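Local coordinates for protein 2-oxo-1,2-dihydroquinoline 8-monooxygenase, oxygenase component (PDB 1Z02) that probably hydroxylates 2-oxo-1,2-dihydroquinoline at carbon 8, as the trimeric oxygenase component of a Rieske non-heme iron monooxygenase, at residues F180-W185 against R290-T294. Sequence-based numbering, arbitrary orientation.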
ATOM      1  N   PHE A 180      26.680  25.273  31.971  1.00 29.65           N
ATOM      2  CA  PHE A 180      25.962  24.069  32.379  1.00 29.05           C
ATOM      3  C   PHE A 180      26.878  23.225  33.256  1.00 30.16           C
ATOM      4  O   PHE A 180      27.434  22.222  32.809  1.00 29.47           O
ATOM      5  CB  PHE A 180      25.536  23.259  31.155  1.00 27.56           C
ATOM      6  CG  PHE A 180      24.796  24.064  30.123  1.00 26.37           C
ATOM      7  CD1 PHE A 180      25.359  24.290  28.866  1.00 26.27           C
ATOM      8  CD2 PHE A 180      23.534  24.583  30.397  1.00 26.37           C
ATOM      9  CE1 PHE A 180      24.679  25.026  27.901  1.00 25.32           C
ATOM     10  CE2 PHE A 180      22.843  25.319  29.441  1.00 26.45           C
ATOM     11  CZ  PHE A 180      23.417  25.540  28.187  1.00 26.40           C
ATOM     12  N   PRO A 181      27.046  23.624  34.524  1.00 31.53           N
ATOM     13  CA  PRO A 181      27.901  22.911  35.478  1.00 32.36           C
ATOM     14  C   PRO A 181      27.615  21.411  35.577  1.00 32.46           C
ATOM     15  O   PRO A 181      26.459  20.990  35.632  1.00 32.15           O
ATOM     16  CB  PRO A 181      27.628  23.645  36.788  1.00 33.74           C
ATOM     17  CG  PRO A 181      27.373  25.054  36.325  1.00 32.97           C
ATOM     18  CD  PRO A 181      26.448  24.816  35.152  1.00 31.73           C
ATOM     19  N   HIS A 182      28.683  20.616  35.598  1.00 32.94           N
ATOM     20  CA  HIS A 182      28.570  19.165  35.695  1.00 34.07           C
ATOM     21  C   HIS A 182      29.651  18.599  36.622  1.00 35.96           C
ATOM     22  O   HIS A 182      30.623  17.985  36.176  1.00 35.61           O
ATOM     23  CB  HIS A 182      28.669  18.543  34.298  1.00 31.55           C
ATOM     24  CG  HIS A 182      29.875  18.978  33.523  1.00 29.03           C
ATOM     25  ND1 HIS A 182      31.065  18.286  33.548  1.00 28.27           N
ATOM     26  CD2 HIS A 182      30.078  20.047  32.715  1.00 27.74           C
ATOM     27  CE1 HIS A 182      31.951  18.909  32.790  1.00 27.96           C
ATOM     28  NE2 HIS A 182      31.377  19.979  32.274  1.00 28.07           N
ATOM     29  N   PRO A 183      29.486  18.801  37.940  1.00 38.23           N
ATOM     30  CA  PRO A 183      30.449  18.316  38.933  1.00 39.06           C
ATOM     31  C   PRO A 183      30.519  16.794  39.098  1.00 39.48           C
ATOM     32  O   PRO A 183      31.539  16.262  39.533  1.00 40.41           O
ATOM     33  CB  PRO A 183      29.988  19.008  40.212  1.00 38.70           C
ATOM     34  CG  PRO A 183      28.500  19.066  40.028  1.00 39.32           C
ATOM     35  CD  PRO A 183      28.378  19.523  38.595  1.00 37.97           C
ATOM     36  N   LEU A 184      29.441  16.104  38.739  1.00 39.17           N
ATOM     37  CA  LEU A 184      29.364  14.654  38.888  1.00 37.77           C
ATOM     38  C   LEU A 184      29.935  13.821  37.745  1.00 37.01           C
ATOM     39  O   LEU A 184      29.826  12.596  37.766  1.00 38.54           O
ATOM     40  CB  LEU A 184      27.909  14.251  39.132  1.00 38.39           C
ATOM     41  CG  LEU A 184      27.309  14.829  40.412  1.00 38.27           C
ATOM     42  CD1 LEU A 184      25.786  14.698  40.372  1.00 38.86           C
ATOM     43  CD2 LEU A 184      27.922  14.119  41.623  1.00 39.23           C
ATOM     44  N   TRP A 185      30.543  14.465  36.754  1.00 34.08           N
ATOM     45  CA  TRP A 185      31.115  13.728  35.629  1.00 31.58           C
ATOM     46  C   TRP A 185      31.982  14.598  34.723  1.00 30.71           C
ATOM     47  O   TRP A 185      31.801  15.817  34.646  1.00 30.90           O
ATOM     48  CB  TRP A 185      29.998  13.071  34.810  1.00 30.31           C
ATOM     49  CG  TRP A 185      29.015  14.036  34.205  1.00 28.68           C
ATOM     50  CD1 TRP A 185      29.209  14.836  33.112  1.00 27.79           C
ATOM     51  CD2 TRP A 185      27.685  14.300  34.661  1.00 27.62           C
ATOM     52  NE1 TRP A 185      28.082  15.578  32.861  1.00 27.16           N
ATOM     53  CE2 TRP A 185      27.128  15.271  33.800  1.00 27.39           C
ATOM     54  CE3 TRP A 185      26.906  13.814  35.721  1.00 27.02           C
ATOM     55  CZ2 TRP A 185      25.829  15.762  33.959  1.00 27.37           C
ATOM     56  CZ3 TRP A 185      25.614  14.301  35.881  1.00 29.34           C
ATOM     57  CH2 TRP A 185      25.089  15.268  35.003  1.00 27.48           C
ATOM     58  N   ARG A 290      23.139   5.353  37.042  1.00 40.28           N
ATOM     59  CA  ARG A 290      24.256   6.097  36.476  1.00 40.58           C
ATOM     60  C   ARG A 290      23.965   7.587  36.374  1.00 37.98           C
ATOM     61  O   ARG A 290      22.820   7.999  36.182  1.00 40.16           O
ATOM     62  CB  ARG A 290      24.561   5.598  35.074  1.00 44.25           C
ATOM     63  CG  ARG A 290      25.783   4.764  34.958  1.00 51.04           C
ATOM     64  CD  ARG A 290      26.248   4.726  33.537  1.00 55.89           C
ATOM     65  NE  ARG A 290      27.173   5.801  33.231  1.00 59.63           N
ATOM     66  CZ  ARG A 290      28.434   5.817  33.640  1.00 60.08           C
ATOM     67  NH1 ARG A 290      29.223   6.802  33.331  1.00 61.38           N
ATOM     68  NH2 ARG A 290      28.928   4.849  34.372  1.00 59.92           N
ATOM     69  N   HIS A 291      25.011   8.395  36.479  1.00 34.42           N
ATOM     70  CA  HIS A 291      24.846   9.832  36.348  1.00 31.08           C
ATOM     71  C   HIS A 291      24.941  10.152  34.861  1.00 28.29           C
ATOM     72  O   HIS A 291      25.877   9.714  34.183  1.00 26.67           O
ATOM     73  CB  HIS A 291      25.928  10.592  37.118  1.00 33.63           C
ATOM     74  CG  HIS A 291      25.822  10.459  38.604  1.00 34.63           C
ATOM     75  ND1 HIS A 291      24.616  10.514  39.274  1.00 35.91           N
ATOM     76  CD2 HIS A 291      26.768  10.289  39.555  1.00 35.86           C
ATOM     77  CE1 HIS A 291      24.825  10.381  40.569  1.00 36.59           C
ATOM     78  NE2 HIS A 291      26.126  10.244  40.768  1.00 37.52           N
ATOM     79  N   TYR A 292      23.970  10.914  34.366  1.00 25.09           N
ATOM     80  CA  TYR A 292      23.909  11.291  32.957  1.00 22.38           C
ATOM     81  C   TYR A 292      23.013  12.518  32.816  1.00 20.90           C
ATOM     82  O   TYR A 292      22.233  12.827  33.710  1.00 19.33           O
ATOM     83  CB  TYR A 292      23.318  10.138  32.141  1.00 20.26           C
ATOM     84  CG  TYR A 292      21.881   9.845  32.514  1.00 18.48           C
ATOM     85  CD1 TYR A 292      20.826  10.553  31.932  1.00 17.91           C
ATOM     86  CD2 TYR A 292      21.577   8.892  33.483  1.00 16.20           C
ATOM     87  CE1 TYR A 292      19.505  10.315  32.313  1.00 17.50           C
ATOM     88  CE2 TYR A 292      20.257   8.647  33.867  1.00 17.14           C
ATOM     89  CZ  TYR A 292      19.233   9.359  33.279  1.00 16.80           C
ATOM     90  OH  TYR A 292      17.934   9.109  33.642  1.00 16.76           O
ATOM     91  N   ARG A 293      23.129  13.210  31.689  1.00 18.44           N
ATOM     92  CA  ARG A 293      22.316  14.395  31.441  1.00 17.88           C
ATOM     93  C   ARG A 293      21.934  14.480  29.963  1.00 16.78           C
ATOM     94  O   ARG A 293      22.759  14.253  29.083  1.00 16.83           O
ATOM     95  CB  ARG A 293      23.087  15.648  31.867  1.00 16.77           C
ATOM     96  CG  ARG A 293      22.280  16.926  31.819  1.00 17.36           C
ATOM     97  CD  ARG A 293      22.984  18.034  32.579  1.00 16.55           C
ATOM     98  NE  ARG A 293      24.258  18.407  31.975  1.00 16.81           N
ATOM     99  CZ  ARG A 293      25.078  19.324  32.478  1.00 18.73           C
ATOM    100  NH1 ARG A 293      26.220  19.612  31.863  1.00 19.59           N
ATOM    101  NH2 ARG A 293      24.761  19.953  33.602  1.00 18.05           N
ATOM    102  N   THR A 294      20.674  14.806  29.699  1.00 17.94           N
ATOM    103  CA  THR A 294      20.185  14.917  28.333  1.00 16.81           C
ATOM    104  C   THR A 294      19.803  16.336  27.943  1.00 16.24           C
ATOM    105  O   THR A 294      19.303  17.116  28.755  1.00 15.49           O
ATOM    106  CB  THR A 294      18.941  14.028  28.113  1.00 17.54           C
ATOM    107  OG1 THR A 294      17.976  14.291  29.142  1.00 15.11           O
ATOM    108  CG2 THR A 294      19.326  12.568  28.134  1.00 18.44           C
TER
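The indole of Trp185 lies across the side chain of Arg293 and the backbone leading to it, with CZ2 3.5 Å from CB of Arg293 and CE3 3.6 Å from CB of His291. Alternate residues, His291 and Arg293, thus turn their side chains toward the loop 180-185, while Tyr292 between them directs its CA-to-CB bond away; its side chain lies about 9 Å from a bound iron. The contact illustrates how a single arginine can tie an irregular loop to a sheet by hydrogen-bonding to two of its carbonyls. With chi1 and chi2 both t and chi3 p, Arg293 gives two hydrogen bonds to successive peptide oxygens, NH1 to O of Phe180 (3.0 Å) and NH2 to O of Pro181 (2.8 Å), both near the guanidinium plane; CZ2 of Trp185 sits over one face of that group. The pairing thus runs from side chain to backbone. Beyond these carbonyls the chain reverses in a type I turn from His182 to Trp185, braced by ND1 of His182 bonding to O of Trp185 at 2.8 Å. The turn brings Leu184 to the more open margin, where its CD1 lies over a face of the His291 ring. Glu305 joins both halves, forming a salt bridge with Arg293 and accepting a hydrogen bond from Trp185 NE1. Within the catalytic domain of this ring hydroxylase, the loop between strands 147-152 and 196-206 packs against segment 290-294, which leads into strand 293-297, antiparallel to its neighbours 301-305 and 261-264.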